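Local coordinates for extracellular solute-binding protein, family 1 (PDB 3QUF) that probably captures a small solute, perhaps a sugar, outside the cell and hands it to an ABC-type importer, as other family 1 solute-binding proteins do, at residues A[35-40]-A[88-93]; A[177-182]-A[237-242]; A[195-200]-A[285-290]. All blocks are in the same frame, centred on the assembly; numbering follows the deposited sequence.

The three contacts show how polar side chains stitch the ends of strands and helices to distant loops in a two-lobed binding protein. Contacts 1 and 2 are buried, reach the same mixed sheet and lie on opposite sides of the chain's centre, about 33 Å apart between centres. In contact 1 one amide serves the turn just after a neighbouring strand; in contact 2 a serine hydroxyl and two waters complete a mostly apolar seam. Contact 3, only partly buried, fastens the C-terminal part of helix 188-199 to a loop through a carboxylate and a T-shaped pair of tyrosines. It comes within about 8 Å of contact 2 at the nearest atoms, and helix 188-199 follows strand 176-178 in the chain.

Contact 1: A[35-40]-A[88-93]; sequences YSYFKD and NLTMDN
Asn-88 reaches from the end of strand 86-89 to the turn that follows strand 30-36, and its side chain can be followed atom by atom. CB rests against CB of Tyr-37 at 3.8 Å. CG stands anti to the carbonyl carbon (chi1 -69°), which carries the amide across to the 35-40 segment. There OD1 accepts from Tyr-37 N at 2.9 Å, with an N-H...O angle of 162° and the donor tilted 18° from the carbonyl plane. At the other tip ND2 comes to the edge of the Phe-38 ring, 3.7 Å from CE2, with the amide plane nearly perpendicular to the ring; this nitrogen donates to Gly-302 O. One amide therefore joins the turn after strand 30-36 to strand 295-305, where the parallel part of an alpha/beta lobe passes into its antiparallel neighbour.

Beside it, Thr-90 CG2 approaches Tyr-37 CD1 obliquely at 3.7 Å. Thr-90 OG1 turns back to its own chain, accepting from Asp-92 N and Asn-93 N in an ST turn and ST motif, while Asn-93 OD1 takes Thr-90 N at 2.7 Å. In the other segment Ser-36 OG donates to Phe-38 O, 2.8 Å away, on a lone pair in the carbonyl plane. The chemistry implies two internally braced turns joined by a buried amide whose rotation is fixed by acceptance at OD1 and donation at ND2.

Contact 2: A[177-182]-A[237-242]; sequences AFLEDF and VIPQKS
Ser-242 turns its hydroxyl into the chain leaving strand 176-178, and OG accepts a hydrogen bond from Glu-180 N at 2.8 Å, almost straight (174°). OG lies anti to the backbone N of Ser-242 (chi1 -158°), a setting that directs it at the Glu-180 backbone.

Around this bond the packing is close. The Phe-182 ring presents its edge to Ile-238, CZ lying 3.4 Å from CG2, while Ser-242 CB approaches CE2 of the same ring obliquely. Glu-180 O sits over the centre of one face of that ring. The Phe-178 side chain runs alongside Ile-238, pointing the same way, and meets CG1 with its ring edge: CD2 is 3.9 Å from that carbon. Leu-179 crosses Pro-239 at about a right angle, its CD2 3.7 Å from the proline CG.

Strand 176-178 belongs to the mixed sheet, where it pairs in parallel with strand 259-264; the 237-242 loop, entering a 3-10 turn after helix 223-234, thus packs beside strand 176-178 and the chain that continues from it.

Two waters bridge buried backbone groups where the chains do not bond directly: one accepts from Phe-178 N and donates to Val-237 O, and another accepts from Phe-182 N and donates to Ser-242 O, 2.7 Å away. Toward solvent the fit is looser. The exposed Lys-241 merely brushes Leu-179 CD2 with its CG, at 4.2 Å, and sends NZ on to Thr-176 OG1.

Contact 3: A[195-200]-A[285-290]; sequences ASYYGE and PAYSKE
Tyr-197 and Tyr-287 form a T-shaped pair where the last turn of helix 188-199 and Glu-200 meet the loop between strands 279-282 and 295-305, a helix-to-loop junction in the alpha/beta fold of a solute-binding protein. The edge of Tyr-197 points at the face of Tyr-287, with centroids 5.2 Å apart and planes at 86°. Tyr-197 CB adds a CH-pi contact over the face of the same ring, 4.2 Å from its centroid. Both side chains point the same way, and Tyr-197 OH goes on to Asp-221.

Hydrogen bonds to the loop backbone make up the second group. Ser-196 OG accepts from Tyr-287 N at 2.8 Å and also bonds with Gly-292 O. Glu-200 OE2 takes two amides: Ser-288 N, on the syn lone pair at 2.9 Å, and Lys-289 N, from 49° out of the carboxylate plane. Extended beyond CG, the glutamate chain carries its carboxylate into this bend of the loop, where the two N-H groups would be expected to stabilise its negative charge.

Side-chain donors complete the set. Ser-288 OG donates to OE1 of Glu-200 at 2.6 Å, from above the carboxylate plane. Lys-289 slides past Glu-200 in the opposite direction, its CD 3.9 Å from Glu-200 CB, and its NZ donates to the main-chain Glu-200 O at 2.7 Å, tilted 18° from the carbonyl plane.

Contact 1: A[35-40]-A[88-93]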
ATOM      1  N   TYR A  35      22.006   1.797  -5.289  1.00 13.57           N
ATOM      2  CA  TYR A  35      21.603   0.395  -5.398  1.00 13.42           C
ATOM      3  C   TYR A  35      20.098   0.426  -5.352  1.00 13.67           C
ATOM      4  O   TYR A  35      19.495   0.671  -4.306  1.00 13.61           O
ATOM      5  CB  TYR A  35      22.171  -0.458  -4.276  1.00 13.55           C
ATOM      6  CG  TYR A  35      21.898  -1.930  -4.477  1.00 15.38           C
ATOM      7  CD1 TYR A  35      22.155  -2.528  -5.701  1.00 26.23           C
ATOM      8  CD2 TYR A  35      21.392  -2.714  -3.486  1.00 15.32           C
ATOM      9  CE1 TYR A  35      21.914  -3.892  -5.908  1.00 27.19           C
ATOM     10  CE2 TYR A  35      21.146  -4.082  -3.680  1.00 18.09           C
ATOM     11  CZ  TYR A  35      21.394  -4.647  -4.895  1.00 25.39           C
ATOM     12  OH  TYR A  35      21.212  -5.991  -5.135  1.00 25.30           O
ATOM     13  N   SER A  36      19.485   0.213  -6.508  1.00 14.17           N
ATOM     14  CA  SER A  36      18.055   0.465  -6.725  1.00 13.95           C
ATOM     15  C   SER A  36      17.158  -0.785  -6.625  1.00 14.02           C
ATOM     16  O   SER A  36      17.427  -1.810  -7.247  1.00 14.69           O
ATOM     17  CB  SER A  36      17.868   1.077  -8.107  1.00 14.59           C
ATOM     18  OG  SER A  36      16.498   1.285  -8.419  1.00 15.15           O
ATOM     19  N   TYR A  37      16.120  -0.684  -5.818  1.00 12.03           N
ATOM     20  CA  TYR A  37      15.052  -1.702  -5.771  1.00 13.05           C
ATOM     21  C   TYR A  37      14.298  -1.741  -7.107  1.00 14.42           C
ATOM     22  O   TYR A  37      13.791  -2.779  -7.540  1.00 16.38           O
ATOM     23  CB  TYR A  37      14.101  -1.351  -4.675  1.00 12.94           C
ATOM     24  CG  TYR A  37      12.855  -2.173  -4.591  1.00 13.87           C
ATOM     25  CD1 TYR A  37      12.872  -3.419  -4.019  1.00 19.72           C
ATOM     26  CD2 TYR A  37      11.701  -1.714  -5.158  1.00 18.70           C
ATOM     27  CE1 TYR A  37      11.694  -4.171  -3.940  1.00 22.21           C
ATOM     28  CE2 TYR A  37      10.521  -2.441  -5.092  1.00 21.95           C
ATOM     29  CZ  TYR A  37      10.545  -3.669  -4.505  1.00 22.98           C
ATOM     30  OH  TYR A  37       9.371  -4.401  -4.453  1.00 31.29           O
ATOM     31  N   PHE A  38      14.219  -0.583  -7.731  1.00 15.07           N
ATOM     32  CA  PHE A  38      13.458  -0.410  -8.979  1.00 15.45           C
ATOM     33  C   PHE A  38      14.287  -0.825 -10.157  1.00 17.53           C
ATOM     34  O   PHE A  38      15.489  -0.543 -10.248  1.00 16.88           O
ATOM     35  CB  PHE A  38      13.050   1.060  -9.085  1.00 15.34           C
ATOM     36  CG  PHE A  38      12.115   1.483  -8.011  1.00 14.24           C
ATOM     37  CD1 PHE A  38      10.793   1.097  -8.042  1.00 16.53           C
ATOM     38  CD2 PHE A  38      12.573   2.166  -6.868  1.00 15.50           C
ATOM     39  CE1 PHE A  38       9.941   1.464  -7.012  1.00 18.05           C
ATOM     40  CE2 PHE A  38      11.715   2.501  -5.863  1.00 18.24           C
ATOM     41  CZ  PHE A  38      10.417   2.148  -5.936  1.00 15.52           C
ATOM     42  N   LYS A  39      13.626  -1.492 -11.100  1.00 18.13           N
ATOM     43  CA  LYS A  39      14.266  -1.876 -12.323  1.00 21.45           C
ATOM     44  C   LYS A  39      14.472  -0.670 -13.257  1.00 20.20           C
ATOM     45  O   LYS A  39      13.850   0.381 -13.098  1.00 19.46           O
ATOM     46  CB  LYS A  39      13.448  -2.952 -13.007  1.00 23.67           C
ATOM     47  CG  LYS A  39      13.468  -4.293 -12.217  1.00 30.23           C
ATOM     48  CD  LYS A  39      12.937  -5.453 -13.055  1.00 37.90           C
ATOM     49  CE  LYS A  39      13.571  -6.786 -12.606  1.00 42.02           C
ATOM     50  NZ  LYS A  39      13.264  -7.025 -11.159  1.00 42.77           N
ATOM     51  N   ASP A  40      15.322  -0.853 -14.263  1.00 20.71           N
ATOM     52  CA  ASP A  40      15.556   0.217 -15.216  1.00 21.11           C
ATOM     53  C   ASP A  40      14.255   0.661 -15.882  1.00 21.51           C
ATOM     54  O   ASP A  40      14.109   1.834 -16.177  1.00 20.05           O
ATOM     55  CB  ASP A  40      16.613  -0.186 -16.261  1.00 23.36           C
ATOM     56  CG  ASP A  40      16.862   0.906 -17.295  1.00 24.38           C
ATOM     57  OD1 ASP A  40      17.532   1.910 -16.992  1.00 32.79           O
ATOM     58  OD2 ASP A  40      16.369   0.722 -18.406  1.00 28.79           O
ATOM     59  N   ASN A  88      17.095   2.007  -1.279  1.00 10.72           N
ATOM     60  CA  ASN A  88      15.678   2.028  -0.958  1.00 10.43           C
ATOM     61  C   ASN A  88      15.323   1.347   0.333  1.00 11.51           C
ATOM     62  O   ASN A  88      15.866   0.288   0.661  1.00 12.18           O
ATOM     63  CB  ASN A  88      14.891   1.360  -2.105  1.00 10.96           C
ATOM     64  CG  ASN A  88      14.894   2.168  -3.378  1.00 10.98           C
ATOM     65  OD1 ASN A  88      15.442   1.762  -4.399  1.00 13.31           O
ATOM     66  ND2 ASN A  88      14.284   3.398  -3.326  1.00 12.34           N
ATOM     67  N   LEU A  89      14.402   1.976   1.070  1.00 12.05           N
ATOM     68  CA  LEU A  89      13.764   1.393   2.217  1.00 11.60           C
ATOM     69  C   LEU A  89      12.447   0.821   1.722  1.00 13.06           C
ATOM     70  O   LEU A  89      11.564   1.544   1.267  1.00 12.96           O
ATOM     71  CB  LEU A  89      13.516   2.435   3.289  1.00 10.87           C
ATOM     72  CG  LEU A  89      14.771   3.125   3.848  1.00 12.72           C
ATOM     73  CD1 LEU A  89      14.374   4.190   4.860  1.00 12.91           C
ATOM     74  CD2 LEU A  89      15.735   2.149   4.480  1.00 13.86           C
ATOM     75  N   THR A  90      12.361  -0.490   1.760  1.00 12.56           N
ATOM     76  CA  THR A  90      11.193  -1.186   1.269  1.00 13.92           C
ATOM     77  C   THR A  90      10.328  -1.615   2.439  1.00 14.06           C
ATOM     78  O   THR A  90      10.729  -1.490   3.598  1.00 12.23           O
ATOM     79  CB  THR A  90      11.562  -2.401   0.467  1.00 14.85           C
ATOM     80  OG1 THR A  90      11.999  -3.488   1.320  1.00 14.65           O
ATOM     81  CG2 THR A  90      12.677  -2.058  -0.568  1.00 15.31           C
HETATM   82  N   MSE A  91       9.143  -2.174   2.149  1.00 14.13           N
HETATM   83  CA  MSE A  91       8.295  -2.623   3.253  1.00 15.80           C
HETATM   84  C   MSE A  91       8.882  -3.802   4.001  1.00 16.18           C
HETATM   85  O   MSE A  91       8.553  -4.043   5.194  1.00 18.74           O
HETATM   86  CB  MSE A  91       6.872  -2.939   2.740  1.00 16.38           C
HETATM   87  CG  MSE A  91       6.169  -1.722   2.092  1.00 14.97           C
HETATM   88 SE   MSE A  91       5.981  -0.161   3.261  0.80 15.55          SE
HETATM   89  CE  MSE A  91       7.511   0.958   2.637  1.00 13.20           C
ATOM     90  N   ASP A  92       9.825  -4.510   3.380  1.00 15.07           N
ATOM     91  CA  ASP A  92      10.452  -5.631   4.041  1.00 16.35           C
ATOM     92  C   ASP A  92      11.755  -5.309   4.792  1.00 15.30           C
ATOM     93  O   ASP A  92      12.173  -6.109   5.629  1.00 17.66           O
ATOM     94  CB  ASP A  92      10.775  -6.733   3.026  1.00 18.89           C
ATOM     95  CG  ASP A  92       9.535  -7.398   2.475  1.00 27.64           C
ATOM     96  OD1 ASP A  92       8.530  -7.525   3.212  1.00 32.93           O
ATOM     97  OD2 ASP A  92       9.570  -7.758   1.281  1.00 36.93           O
ATOM     98  N   ASN A  93      12.427  -4.198   4.488  1.00 13.91           N
ATOM     99  CA  ASN A  93      13.681  -3.899   5.177  1.00 12.57           C
ATOM    100  C   ASN A  93      13.689  -2.565   5.916  1.00 11.97           C
ATOM    101  O   ASN A  93      14.717  -2.210   6.517  1.00 11.96           O
ATOM    102  CB  ASN A  93      14.878  -3.983   4.200  1.00 13.04           C
ATOM    103  CG  ASN A  93      14.984  -2.736   3.301  1.00 14.23           C
ATOM    104  OD1 ASN A  93      14.113  -1.896   3.340  1.00 13.13           O
ATOM    105  ND2 ASN A  93      16.050  -2.606   2.531  1.00 13.43           N
TER

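Contact 2: A[177-182]-A[237-242]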
ATOM      1  N   ALA A 177     -22.124 -11.905  -4.832  1.00 30.16           N
ATOM      2  CA  ALA A 177     -21.946 -10.512  -4.442  1.00 28.29           C
ATOM      3  C   ALA A 177     -20.483 -10.112  -4.471  1.00 26.45           C
ATOM      4  O   ALA A 177     -20.136  -9.055  -5.002  1.00 26.52           O
ATOM      5  CB  ALA A 177     -22.545 -10.256  -3.045  1.00 27.72           C
ATOM      6  N   PHE A 178     -19.629 -10.947  -3.885  1.00 25.89           N
ATOM      7  CA  PHE A 178     -18.250 -10.572  -3.616  1.00 24.92           C
ATOM      8  C   PHE A 178     -17.366 -11.805  -3.513  1.00 25.83           C
ATOM      9  O   PHE A 178     -17.748 -12.836  -2.925  1.00 25.68           O
ATOM     10  CB  PHE A 178     -18.207  -9.777  -2.305  1.00 23.71           C
ATOM     11  CG  PHE A 178     -16.829  -9.378  -1.882  1.00 21.75           C
ATOM     12  CD1 PHE A 178     -16.014  -8.657  -2.748  1.00 22.85           C
ATOM     13  CD2 PHE A 178     -16.340  -9.693  -0.618  1.00 24.30           C
ATOM     14  CE1 PHE A 178     -14.731  -8.272  -2.356  1.00 22.20           C
ATOM     15  CE2 PHE A 178     -15.077  -9.313  -0.217  1.00 24.34           C
ATOM     16  CZ  PHE A 178     -14.263  -8.597  -1.090  1.00 22.36           C
ATOM     17  N   LEU A 179     -16.193 -11.705  -4.129  1.00 25.34           N
ATOM     18  CA  LEU A 179     -15.156 -12.677  -3.951  1.00 26.29           C
ATOM     19  C   LEU A 179     -13.873 -11.922  -3.706  1.00 25.78           C
ATOM     20  O   LEU A 179     -13.695 -10.787  -4.198  1.00 24.53           O
ATOM     21  CB  LEU A 179     -14.991 -13.539  -5.194  1.00 27.52           C
ATOM     22  CG  LEU A 179     -16.107 -14.461  -5.591  1.00 28.64           C
ATOM     23  CD1 LEU A 179     -15.671 -15.119  -6.902  1.00 30.97           C
ATOM     24  CD2 LEU A 179     -16.398 -15.504  -4.505  1.00 29.11           C
ATOM     25  N   GLU A 180     -12.969 -12.548  -2.968  1.00 26.40           N
ATOM     26  CA  GLU A 180     -11.680 -11.934  -2.689  1.00 28.20           C
ATOM     27  C   GLU A 180     -10.548 -12.937  -2.625  1.00 28.74           C
ATOM     28  O   GLU A 180     -10.755 -14.076  -2.257  1.00 28.37           O
ATOM     29  CB  GLU A 180     -11.772 -11.187  -1.391  1.00 27.57           C
ATOM     30  CG  GLU A 180     -10.619 -10.252  -1.128  1.00 29.80           C
ATOM     31  CD  GLU A 180     -10.935  -9.238  -0.019  1.00 29.16           C
ATOM     32  OE1 GLU A 180     -11.754  -9.548   0.870  1.00 32.19           O
ATOM     33  OE2 GLU A 180     -10.350  -8.163  -0.057  1.00 30.11           O
ATOM     34  N   ASP A 181      -9.382 -12.500  -3.055  1.00 30.91           N
ATOM     35  CA  ASP A 181      -8.158 -13.286  -2.952  1.00 33.73           C
ATOM     36  C   ASP A 181      -7.646 -13.209  -1.489  1.00 33.67           C
ATOM     37  O   ASP A 181      -7.183 -12.178  -1.086  1.00 33.52           O
ATOM     38  CB  ASP A 181      -7.123 -12.718  -3.923  1.00 34.51           C
ATOM     39  CG  ASP A 181      -5.770 -13.408  -3.839  1.00 38.47           C
ATOM     40  OD1 ASP A 181      -5.714 -14.637  -3.533  1.00 42.71           O
ATOM     41  OD2 ASP A 181      -4.755 -12.709  -4.090  1.00 41.24           O
ATOM     42  N   PHE A 182      -7.836 -14.281  -0.713  1.00 35.62           N
ATOM     43  CA  PHE A 182      -7.313 -14.396   0.672  1.00 36.28           C
ATOM     44  C   PHE A 182      -5.944 -15.131   0.781  1.00 36.15           C
ATOM     45  O   PHE A 182      -5.479 -15.378   1.895  1.00 36.70           O
ATOM     46  CB  PHE A 182      -8.300 -15.160   1.555  1.00 37.44           C
ATOM     47  CG  PHE A 182      -9.675 -14.610   1.543  1.00 37.93           C
ATOM     48  CD1 PHE A 182      -9.884 -13.247   1.700  1.00 38.25           C
ATOM     49  CD2 PHE A 182     -10.761 -15.441   1.416  1.00 39.82           C
ATOM     50  CE1 PHE A 182     -11.173 -12.723   1.698  1.00 39.05           C
ATOM     51  CE2 PHE A 182     -12.056 -14.930   1.409  1.00 39.58           C
ATOM     52  CZ  PHE A 182     -12.261 -13.574   1.551  1.00 39.93           C
ATOM     53  N   VAL A 237     -21.958 -13.118   2.358  1.00 28.68           N
ATOM     54  CA  VAL A 237     -21.441 -12.059   1.454  1.00 27.99           C
ATOM     55  C   VAL A 237     -19.940 -12.229   1.174  1.00 27.85           C
ATOM     56  O   VAL A 237     -19.502 -12.027   0.046  1.00 29.36           O
ATOM     57  CB  VAL A 237     -21.802 -10.644   1.986  1.00 27.79           C
ATOM     58  CG1 VAL A 237     -21.209  -9.502   1.103  1.00 25.42           C
ATOM     59  CG2 VAL A 237     -23.333 -10.508   2.079  1.00 28.11           C
ATOM     60  N   ILE A 238     -19.162 -12.644   2.175  1.00 27.46           N
ATOM     61  CA  ILE A 238     -17.820 -13.179   1.950  1.00 27.76           C
ATOM     62  C   ILE A 238     -17.925 -14.722   2.018  1.00 30.69           C
ATOM     63  O   ILE A 238     -17.902 -15.295   3.117  1.00 31.70           O
ATOM     64  CB  ILE A 238     -16.804 -12.694   2.975  1.00 27.14           C
ATOM     65  CG1 ILE A 238     -16.753 -11.156   3.000  1.00 25.91           C
ATOM     66  CG2 ILE A 238     -15.444 -13.229   2.617  1.00 26.08           C
ATOM     67  CD1 ILE A 238     -15.848 -10.564   4.109  1.00 25.75           C
ATOM     68  N   PRO A 239     -18.028 -15.381   0.857  1.00 32.10           N
ATOM     69  CA  PRO A 239     -18.493 -16.791   0.846  1.00 33.48           C
ATOM     70  C   PRO A 239     -17.356 -17.804   1.019  1.00 33.92           C
ATOM     71  O   PRO A 239     -16.210 -17.491   0.712  1.00 33.71           O
ATOM     72  CB  PRO A 239     -19.165 -16.891  -0.520  1.00 33.84           C
ATOM     73  CG  PRO A 239     -18.283 -16.035  -1.414  1.00 33.80           C
ATOM     74  CD  PRO A 239     -17.864 -14.856  -0.518  1.00 31.52           C
ATOM     75  N   GLN A 240     -17.647 -19.026   1.509  1.00 35.01           N
ATOM     76  CA  GLN A 240     -16.555 -19.998   1.726  1.00 34.86           C
ATOM     77  C   GLN A 240     -15.926 -20.381   0.385  1.00 34.83           C
ATOM     78  O   GLN A 240     -14.765 -20.743   0.337  1.00 36.51           O
ATOM     79  CB  GLN A 240     -16.988 -21.274   2.495  1.00 36.24           C
ATOM     80  CG  GLN A 240     -17.367 -21.026   3.973  1.00 34.76           C
ATOM     81  CD  GLN A 240     -18.856 -20.791   4.098  1.00 38.02           C
ATOM     82  OE1 GLN A 240     -19.470 -20.235   3.183  1.00 35.66           O
ATOM     83  NE2 GLN A 240     -19.463 -21.268   5.205  1.00 40.28           N
ATOM     84  N   LYS A 241     -16.683 -20.255  -0.685  1.00 35.27           N
ATOM     85  CA  LYS A 241     -16.179 -20.557  -2.024  1.00 36.73           C
ATOM     86  C   LYS A 241     -15.110 -19.585  -2.476  1.00 36.22           C
ATOM     87  O   LYS A 241     -14.449 -19.836  -3.484  1.00 37.26           O
ATOM     88  CB  LYS A 241     -17.315 -20.604  -3.054  1.00 36.90           C
ATOM     89  CG  LYS A 241     -17.834 -19.280  -3.509  1.00 37.58           C
ATOM     90  CD  LYS A 241     -19.028 -19.470  -4.381  1.00 39.04           C
ATOM     91  CE  LYS A 241     -19.636 -18.166  -4.775  1.00 39.32           C
ATOM     92  NZ  LYS A 241     -20.822 -18.308  -5.635  1.00 39.40           N
ATOM     93  N   SER A 242     -14.914 -18.506  -1.711  1.00 34.94           N
ATOM     94  CA  SER A 242     -13.844 -17.561  -1.988  1.00 33.58           C
ATOM     95  C   SER A 242     -12.482 -18.024  -1.457  1.00 33.90           C
ATOM     96  O   SER A 242     -11.463 -17.544  -1.926  1.00 33.06           O
ATOM     97  CB  SER A 242     -14.215 -16.177  -1.427  1.00 32.88           C
ATOM     98  OG  SER A 242     -13.482 -15.177  -2.102  1.00 30.64           O
TER
HETATM   99  O   HOH W   1     -20.986 -13.149  -2.216  1.00 27.62           O
HETATM  100  O   HOH W   2      -8.904 -16.545  -1.922  1.00 44.96           O

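Contact 3: A[195-200]-A[285-290]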
ATOM      1  N   ALA A 195      -8.990   0.353   8.301  1.00 11.77           N
ATOM      2  CA  ALA A 195      -8.536   1.714   8.066  1.00 13.19           C
ATOM      3  C   ALA A 195      -9.639   2.669   8.541  1.00 13.42           C
ATOM      4  O   ALA A 195      -9.370   3.655   9.211  1.00 13.67           O
ATOM      5  CB  ALA A 195      -8.209   1.942   6.601  1.00 11.74           C
ATOM      6  N   SER A 196     -10.876   2.324   8.229  1.00 13.86           N
ATOM      7  CA  SER A 196     -12.023   3.135   8.660  1.00 14.11           C
ATOM      8  C   SER A 196     -12.194   3.117  10.153  1.00 14.33           C
ATOM      9  O   SER A 196     -12.458   4.158  10.768  1.00 15.63           O
ATOM     10  CB  SER A 196     -13.269   2.634   7.974  1.00 14.88           C
ATOM     11  OG  SER A 196     -14.463   3.291   8.418  1.00 15.24           O
ATOM     12  N   TYR A 197     -12.105   1.938  10.760  1.00 13.89           N
ATOM     13  CA  TYR A 197     -12.154   1.816  12.218  1.00 15.01           C
ATOM     14  C   TYR A 197     -11.254   2.803  12.908  1.00 14.80           C
ATOM     15  O   TYR A 197     -11.665   3.439  13.871  1.00 16.38           O
ATOM     16  CB  TYR A 197     -11.820   0.370  12.665  1.00 14.68           C
ATOM     17  CG  TYR A 197     -11.561   0.184  14.133  1.00 16.89           C
ATOM     18  CD1 TYR A 197     -12.607  -0.043  15.019  1.00 18.44           C
ATOM     19  CD2 TYR A 197     -10.270   0.197  14.631  1.00 15.93           C
ATOM     20  CE1 TYR A 197     -12.376  -0.224  16.349  1.00 19.61           C
ATOM     21  CE2 TYR A 197     -10.031  -0.008  15.996  1.00 15.86           C
ATOM     22  CZ  TYR A 197     -11.106  -0.212  16.834  1.00 17.07           C
ATOM     23  OH  TYR A 197     -10.871  -0.397  18.182  1.00 19.73           O
ATOM     24  N   TYR A 198     -10.036   2.945  12.402  1.00 14.04           N
ATOM     25  CA  TYR A 198      -9.083   3.874  12.943  1.00 14.68           C
ATOM     26  C   TYR A 198      -9.326   5.309  12.500  1.00 15.27           C
ATOM     27  O   TYR A 198      -9.246   6.253  13.323  1.00 15.68           O
ATOM     28  CB  TYR A 198      -7.679   3.446  12.516  1.00 14.50           C
ATOM     29  CG  TYR A 198      -7.098   2.220  13.170  1.00 13.05           C
ATOM     30  CD1 TYR A 198      -7.081   2.079  14.564  1.00 14.36           C
ATOM     31  CD2 TYR A 198      -6.477   1.245  12.402  1.00 12.99           C
ATOM     32  CE1 TYR A 198      -6.464   1.005  15.171  1.00 13.57           C
ATOM     33  CE2 TYR A 198      -5.849   0.160  13.023  1.00 13.19           C
ATOM     34  CZ  TYR A 198      -5.816   0.063  14.398  1.00 15.39           C
ATOM     35  OH  TYR A 198      -5.174  -1.007  15.017  1.00 16.64           O
ATOM     36  N   GLY A 199      -9.625   5.497  11.217  1.00 15.54           N
ATOM     37  CA  GLY A 199      -9.750   6.829  10.649  1.00 15.45           C
ATOM     38  C   GLY A 199     -10.942   7.555  11.249  1.00 16.96           C
ATOM     39  O   GLY A 199     -10.892   8.782  11.451  1.00 18.96           O
ATOM     40  N   GLU A 200     -11.992   6.815  11.565  1.00 18.31           N
ATOM     41  CA  GLU A 200     -13.192   7.408  12.173  1.00 19.61           C
ATOM     42  C   GLU A 200     -12.903   7.966  13.549  1.00 21.68           C
ATOM     43  O   GLU A 200     -13.637   8.858  14.005  1.00 23.55           O
ATOM     44  CB  GLU A 200     -14.334   6.384  12.237  1.00 19.21           C
ATOM     45  CG  GLU A 200     -14.934   6.022  10.848  1.00 19.81           C
ATOM     46  CD  GLU A 200     -16.010   4.984  10.918  1.00 20.12           C
ATOM     47  OE1 GLU A 200     -16.250   4.439  12.027  1.00 22.56           O
ATOM     48  OE2 GLU A 200     -16.680   4.743   9.890  1.00 19.33           O
ATOM     49  N   PRO A 285     -16.484   0.292   2.052  1.00 16.06           N
ATOM     50  CA  PRO A 285     -17.494   0.778   2.981  1.00 16.86           C
ATOM     51  C   PRO A 285     -16.919   1.109   4.349  1.00 16.57           C
ATOM     52  O   PRO A 285     -15.964   0.490   4.808  1.00 16.95           O
ATOM     53  CB  PRO A 285     -18.466  -0.390   3.103  1.00 17.39           C
ATOM     54  CG  PRO A 285     -18.204  -1.253   1.899  1.00 19.14           C
ATOM     55  CD  PRO A 285     -16.745  -1.093   1.652  1.00 17.63           C
ATOM     56  N   ALA A 286     -17.496   2.113   4.979  1.00 16.38           N
ATOM     57  CA  ALA A 286     -17.047   2.524   6.287  1.00 15.92           C
ATOM     58  C   ALA A 286     -17.413   1.521   7.382  1.00 16.46           C
ATOM     59  O   ALA A 286     -18.438   0.837   7.327  1.00 18.88           O
ATOM     60  CB  ALA A 286     -17.646   3.898   6.642  1.00 16.27           C
ATOM     61  N   TYR A 287     -16.600   1.511   8.418  1.00 17.16           N
ATOM     62  CA  TYR A 287     -16.908   0.762   9.637  1.00 17.79           C
ATOM     63  C   TYR A 287     -18.219   1.208  10.282  1.00 18.98           C
ATOM     64  O   TYR A 287     -19.007   0.372  10.649  1.00 19.02           O
ATOM     65  CB  TYR A 287     -15.749   0.916  10.577  1.00 17.22           C
ATOM     66  CG  TYR A 287     -15.883   0.272  11.918  1.00 16.43           C
ATOM     67  CD1 TYR A 287     -15.712  -1.103  12.065  1.00 17.59           C
ATOM     68  CD2 TYR A 287     -16.092   1.039  13.051  1.00 18.48           C
ATOM     69  CE1 TYR A 287     -15.799  -1.703  13.313  1.00 18.18           C
ATOM     70  CE2 TYR A 287     -16.148   0.446  14.328  1.00 19.09           C
ATOM     71  CZ  TYR A 287     -16.014  -0.925  14.430  1.00 20.43           C
ATOM     72  OH  TYR A 287     -16.030  -1.531  15.673  1.00 21.27           O
ATOM     73  N   SER A 288     -18.475   2.513  10.368  1.00 19.83           N
ATOM     74  CA  SER A 288     -19.697   3.010  11.023  1.00 21.81           C
ATOM     75  C   SER A 288     -20.279   4.321  10.522  1.00 23.48           C
ATOM     76  O   SER A 288     -21.515   4.497  10.590  1.00 25.36           O
ATOM     77  CB  SER A 288     -19.491   3.118  12.548  1.00 21.85           C
ATOM     78  OG  SER A 288     -18.710   4.242  12.891  1.00 24.42           O
ATOM     79  N   LYS A 289     -19.442   5.247  10.055  1.00 23.45           N
ATOM     80  CA  LYS A 289     -19.882   6.598   9.687  1.00 24.65           C
ATOM     81  C   LYS A 289     -20.183   6.747   8.196  1.00 25.27           C
ATOM     82  O   LYS A 289     -19.556   6.088   7.345  1.00 22.41           O
ATOM     83  CB  LYS A 289     -18.837   7.620  10.093  1.00 25.71           C
ATOM     84  CG  LYS A 289     -18.492   7.592  11.587  1.00 27.35           C
ATOM     85  CD  LYS A 289     -17.517   8.701  11.972  1.00 33.13           C
ATOM     86  CE  LYS A 289     -17.329   8.817  13.499  1.00 37.79           C
ATOM     87  NZ  LYS A 289     -16.184   9.744  13.846  1.00 40.07           N
ATOM     88  N   GLU A 290     -21.138   7.624   7.877  1.00 26.57           N
ATOM     89  CA  GLU A 290     -21.546   7.800   6.473  1.00 27.85           C
ATOM     90  C   GLU A 290     -20.394   8.341   5.615  1.00 26.09           C
ATOM     91  O   GLU A 290     -20.405   8.173   4.408  1.00 26.78           O
ATOM     92  CB  GLU A 290     -22.792   8.694   6.350  1.00 30.21           C
ATOM     93  CG  GLU A 290     -24.094   7.948   6.690  1.00 35.62           C
ATOM     94  CD  GLU A 290     -24.566   7.026   5.560  1.00 41.14           C
ATOM     95  OE1 GLU A 290     -24.836   7.545   4.448  1.00 45.06           O
ATOM     96  OE2 GLU A 290     -24.699   5.797   5.796  1.00 44.10           O
TER